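Local coordinates for protein CurH (Lyngbya majuscula, PDB 3KG7) that probably dehydrates the beta-hydroxyacyl intermediate of a curacin polyketide synthase module, as the dehydratase domain of CurH, at residues T21-N33 with L79-H93. Residues are numbered along the deposited sequence; the frame is centred on the assembly and turned at random.
Sequences TGQTIYHQDINLN and LAESNTTRETQLMLH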
# COMPACT_ATOMS: atom_id res chain seq x y z
N THR C 21 8.87 1.49 4.33
CA THR C 21 9.93 1.31 3.34
C THR C 21 10.28 2.58 2.55
O THR C 21 11.41 2.72 2.05
CB THR C 21 9.50 0.27 2.31
OG1 THR C 21 8.38 0.77 1.57
CG2 THR C 21 9.10 -1.05 2.98
N GLY C 22 9.32 3.48 2.43
CA GLY C 22 9.43 4.61 1.51
C GLY C 22 9.13 4.16 0.09
O GLY C 22 9.59 4.76 -0.88
N GLN C 23 8.36 3.09 -0.04
CA GLN C 23 7.90 2.64 -1.34
C GLN C 23 6.62 3.36 -1.71
O GLN C 23 6.00 4.00 -0.86
CB GLN C 23 7.64 1.13 -1.35
CG GLN C 23 8.89 0.28 -1.50
CD GLN C 23 8.72 -1.12 -0.93
OE1 GLN C 23 7.81 -1.39 -0.14
NE2 GLN C 23 9.62 -2.02 -1.32
N THR C 24 6.22 3.25 -2.97
CA THR C 24 4.96 3.78 -3.44
C THR C 24 4.26 2.70 -4.26
O THR C 24 4.85 2.11 -5.17
CB THR C 24 5.20 5.01 -4.33
OG1 THR C 24 6.03 5.94 -3.63
CG2 THR C 24 3.90 5.71 -4.66
N ILE C 25 3.00 2.43 -3.92
CA ILE C 25 2.20 1.49 -4.70
C ILE C 25 1.10 2.26 -5.38
O ILE C 25 0.42 3.06 -4.75
CB ILE C 25 1.52 0.38 -3.85
CG1 ILE C 25 2.51 -0.31 -2.93
CG2 ILE C 25 0.89 -0.69 -4.75
CD1 ILE C 25 1.83 -1.15 -1.87
N TYR C 26 0.94 2.02 -6.68
CA TYR C 26 -0.22 2.49 -7.41
C TYR C 26 -1.12 1.29 -7.72
O TYR C 26 -0.75 0.39 -8.48
CB TYR C 26 0.21 3.20 -8.68
CG TYR C 26 1.10 4.40 -8.43
CD1 TYR C 26 0.55 5.69 -8.36
CD2 TYR C 26 2.49 4.26 -8.29
CE1 TYR C 26 1.36 6.81 -8.14
CE2 TYR C 26 3.31 5.38 -8.08
CZ TYR C 26 2.73 6.65 -8.00
OH TYR C 26 3.53 7.75 -7.79
N HIS C 27 -2.30 1.27 -7.11
CA HIS C 27 -3.19 0.12 -7.26
C HIS C 27 -4.53 0.50 -7.85
O HIS C 27 -5.11 1.51 -7.47
CB HIS C 27 -3.34 -0.63 -5.95
CG HIS C 27 -3.97 0.17 -4.85
ND1 HIS C 27 -5.27 -0.04 -4.43
CD2 HIS C 27 -3.48 1.17 -4.07
CE1 HIS C 27 -5.55 0.80 -3.45
NE2 HIS C 27 -4.48 1.54 -3.21
N GLN C 28 -5.01 -0.31 -8.78
CA GLN C 28 -6.31 -0.10 -9.42
C GLN C 28 -6.85 -1.42 -9.94
O GLN C 28 -6.11 -2.39 -10.07
CB GLN C 28 -6.19 0.86 -10.60
CG GLN C 28 -5.46 0.26 -11.80
CD GLN C 28 -5.06 1.30 -12.82
OE1 GLN C 28 -5.87 2.14 -13.21
NE2 GLN C 28 -3.80 1.25 -13.26
N ASP C 29 -8.14 -1.42 -10.26
CA ASP C 29 -8.75 -2.56 -10.92
C ASP C 29 -8.87 -2.27 -12.41
O ASP C 29 -9.56 -1.33 -12.81
CB ASP C 29 -10.10 -2.89 -10.28
CG ASP C 29 -9.95 -3.54 -8.91
OD1 ASP C 29 -10.74 -4.44 -8.59
OD2 ASP C 29 -9.03 -3.16 -8.16
N ILE C 30 -8.19 -3.08 -13.22
CA ILE C 30 -8.20 -2.86 -14.65
C ILE C 30 -9.24 -3.74 -15.31
O ILE C 30 -9.24 -4.96 -15.13
CB ILE C 30 -6.82 -3.07 -15.28
CG1 ILE C 30 -5.80 -2.14 -14.61
CG2 ILE C 30 -6.89 -2.86 -16.80
CD1 ILE C 30 -4.41 -2.11 -15.26
N ASN C 31 -10.14 -3.11 -16.06
CA ASN C 31 -11.12 -3.79 -16.90
C ASN C 31 -11.56 -2.87 -18.04
O ASN C 31 -11.06 -1.75 -18.16
CB ASN C 31 -12.32 -4.24 -16.07
CG ASN C 31 -12.83 -3.16 -15.16
OD1 ASN C 31 -12.99 -2.00 -15.57
ND2 ASN C 31 -13.07 -3.52 -13.90
N LEU C 32 -12.49 -3.34 -18.87
CA LEU C 32 -12.95 -2.56 -20.01
C LEU C 32 -13.80 -1.35 -19.62
O LEU C 32 -13.93 -0.41 -20.39
CB LEU C 32 -13.66 -3.45 -21.04
CG LEU C 32 -12.76 -4.44 -21.79
CD1 LEU C 32 -13.53 -5.10 -22.92
CD2 LEU C 32 -11.48 -3.79 -22.32
N ASN C 33 -14.36 -1.39 -18.42
CA ASN C 33 -15.06 -0.24 -17.86
C ASN C 33 -14.12 0.91 -17.52
O ASN C 33 -14.32 2.04 -17.95
CB ASN C 33 -15.86 -0.63 -16.61
CG ASN C 33 -17.34 -0.65 -16.85
OD1 ASN C 33 -17.80 -0.65 -17.99
ND2 ASN C 33 -18.10 -0.68 -15.77
N LEU C 79 -7.49 -9.54 -21.02
CA LEU C 79 -8.84 -9.60 -20.49
C LEU C 79 -9.61 -10.62 -21.32
O LEU C 79 -10.09 -10.31 -22.41
CB LEU C 79 -9.49 -8.22 -20.52
CG LEU C 79 -8.65 -7.13 -19.83
CD1 LEU C 79 -9.34 -5.78 -19.90
CD2 LEU C 79 -8.34 -7.49 -18.37
N ALA C 80 -9.68 -11.84 -20.80
CA ALA C 80 -10.30 -12.96 -21.51
C ALA C 80 -11.75 -12.64 -21.84
O ALA C 80 -12.13 -12.61 -23.00
CB ALA C 80 -10.20 -14.23 -20.68
N GLU C 81 -12.53 -12.37 -20.80
CA GLU C 81 -13.95 -12.09 -20.95
C GLU C 81 -14.27 -10.60 -20.86
O GLU C 81 -13.49 -9.82 -20.32
CB GLU C 81 -14.74 -12.89 -19.93
CG GLU C 81 -14.85 -14.35 -20.32
CD GLU C 81 -14.46 -15.28 -19.20
OE1 GLU C 81 -15.02 -15.14 -18.09
OE2 GLU C 81 -13.61 -16.17 -19.44
N SER C 82 -15.43 -10.24 -21.40
CA SER C 82 -15.90 -8.85 -21.43
C SER C 82 -15.89 -8.19 -20.05
O SER C 82 -15.70 -6.98 -19.95
CB SER C 82 -17.31 -8.79 -22.03
OG SER C 82 -18.21 -9.62 -21.31
N ASN C 83 -16.09 -9.00 -19.01
CA ASN C 83 -16.22 -8.50 -17.63
C ASN C 83 -15.02 -8.81 -16.72
O ASN C 83 -15.07 -8.56 -15.51
CB ASN C 83 -17.51 -9.02 -16.99
CG ASN C 83 -17.74 -10.49 -17.28
OD1 ASN C 83 -16.90 -11.35 -16.96
ND2 ASN C 83 -18.88 -10.80 -17.89
N THR C 84 -13.96 -9.35 -17.30
CA THR C 84 -12.74 -9.67 -16.56
C THR C 84 -12.16 -8.42 -15.91
O THR C 84 -11.99 -7.40 -16.56
CB THR C 84 -11.69 -10.33 -17.46
OG1 THR C 84 -12.21 -11.58 -17.95
CG2 THR C 84 -10.40 -10.58 -16.69
N THR C 85 -11.89 -8.53 -14.61
CA THR C 85 -11.23 -7.50 -13.82
C THR C 85 -9.92 -8.06 -13.31
O THR C 85 -9.89 -9.14 -12.75
CB THR C 85 -12.09 -7.07 -12.60
OG1 THR C 85 -13.21 -6.30 -13.05
CG2 THR C 85 -11.29 -6.23 -11.59
N ARG C 86 -8.85 -7.31 -13.53
CA ARG C 86 -7.55 -7.67 -12.98
C ARG C 86 -7.08 -6.61 -11.99
O ARG C 86 -6.93 -5.45 -12.33
CB ARG C 86 -6.53 -7.87 -14.11
CG ARG C 86 -6.85 -9.07 -14.96
CD ARG C 86 -5.60 -9.75 -15.44
NE ARG C 86 -5.61 -11.16 -15.06
CZ ARG C 86 -4.79 -11.69 -14.17
NH1 ARG C 86 -3.86 -10.96 -13.57
NH2 ARG C 86 -4.89 -12.97 -13.89
N GLU C 87 -6.88 -7.05 -10.76
CA GLU C 87 -6.34 -6.25 -9.68
C GLU C 87 -4.86 -5.98 -9.98
O GLU C 87 -4.05 -6.90 -9.96
CB GLU C 87 -6.49 -7.05 -8.39
CG GLU C 87 -6.18 -6.34 -7.10
CD GLU C 87 -6.50 -7.20 -5.88
OE1 GLU C 87 -7.51 -7.94 -5.92
OE2 GLU C 87 -5.74 -7.15 -4.89
N THR C 88 -4.52 -4.73 -10.26
CA THR C 88 -3.19 -4.39 -10.76
C THR C 88 -2.40 -3.53 -9.78
O THR C 88 -2.97 -2.67 -9.12
CB THR C 88 -3.32 -3.70 -12.13
OG1 THR C 88 -4.28 -4.41 -12.93
CG2 THR C 88 -1.99 -3.66 -12.85
N GLN C 89 -1.10 -3.77 -9.68
CA GLN C 89 -0.24 -3.03 -8.76
C GLN C 89 1.08 -2.68 -9.42
O GLN C 89 1.79 -3.56 -9.90
CB GLN C 89 0.02 -3.84 -7.49
CG GLN C 89 -1.18 -3.93 -6.56
CD GLN C 89 -0.83 -4.44 -5.17
OE1 GLN C 89 0.33 -4.69 -4.87
NE2 GLN C 89 -1.84 -4.60 -4.33
N LEU C 90 1.38 -1.38 -9.47
CA LEU C 90 2.69 -0.91 -9.91
C LEU C 90 3.46 -0.51 -8.66
O LEU C 90 3.01 0.36 -7.91
CB LEU C 90 2.55 0.27 -10.87
CG LEU C 90 3.84 0.84 -11.48
CD1 LEU C 90 3.56 1.49 -12.83
CD2 LEU C 90 4.53 1.83 -10.54
N MSE C 91 4.59 -1.16 -8.44
CA MSE C 91 5.38 -0.94 -7.24
C MSE C 91 6.65 -0.14 -7.58
O MSE C 91 7.49 -0.58 -8.37
CB MSE C 91 5.69 -2.29 -6.59
CG MSE C 91 6.62 -2.27 -5.37
SE MSE C 91 5.81 -1.56 -3.72
CE MSE C 91 6.38 -3.00 -2.51
N LEU C 92 6.76 1.04 -6.99
CA LEU C 92 7.90 1.92 -7.22
C LEU C 92 8.78 1.87 -5.99
O LEU C 92 8.43 2.39 -4.93
CB LEU C 92 7.42 3.35 -7.49
CG LEU C 92 8.40 4.52 -7.54
CD1 LEU C 92 9.21 4.46 -8.80
CD2 LEU C 92 7.63 5.82 -7.48
N HIS C 93 9.94 1.23 -6.13
CA HIS C 93 10.79 1.01 -4.98
C HIS C 93 11.50 2.26 -4.52
O HIS C 93 11.62 3.24 -5.26
CB HIS C 93 11.77 -0.12 -5.24
CG HIS C 93 11.11 -1.45 -5.38
ND1 HIS C 93 10.68 -1.94 -6.59
CD2 HIS C 93 10.78 -2.38 -4.46
CE1 HIS C 93 10.12 -3.12 -6.42
NE2 HIS C 93 10.17 -3.42 -5.13
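Strands 24-30 and 86-92 run antiparallel, their axes 4.7 Å apart at closest, with backbone hydrogen bonds in both directions at the pairs Thr24-Leu92, Tyr26-Leu90, Gln28-Thr88 and Ile30-Arg86. On the face carrying Tyr26, the ring lies alongside Leu90, CD2 of Tyr26 3.9 Å from CD2 of Leu90, while Leu92 CD2 comes to the ring edge. Tyr26, Gln28 and Leu90 pack there on helix 52-62, the strand-on-helix layering of a hotdog fold, two of which make up this dehydratase. Farther along, Thr88 OG1 donates to Arg86 O (2.9 Å) from above the carbonyl plane, opposite the face used by Ile30 N, and the CG1 arm of Ile30 lies across Thr88. On the other face, the selenium of Met91, a selenomethionine, meets Ile25 CG1 at 3.6 Å; Gln89 NE2 donates to Glu17 O and its OE1 accepts from Ala19 N, both of the second subunit. Extended beyond CG (chi2 156°), Gln23 carries its amide over to Met91 CE and sets NE2 3.4 Å from His93 CD2; an alanine here would probably open a gap beside both atoms. Past the opposite end, Asn31 ND2 donates almost within its amide plane to Thr85 OG1 (2.9 Å), its OD1 accepting from Asn34 N, and Leu32 CD2 rests 3.8 Å from Leu79 CD1.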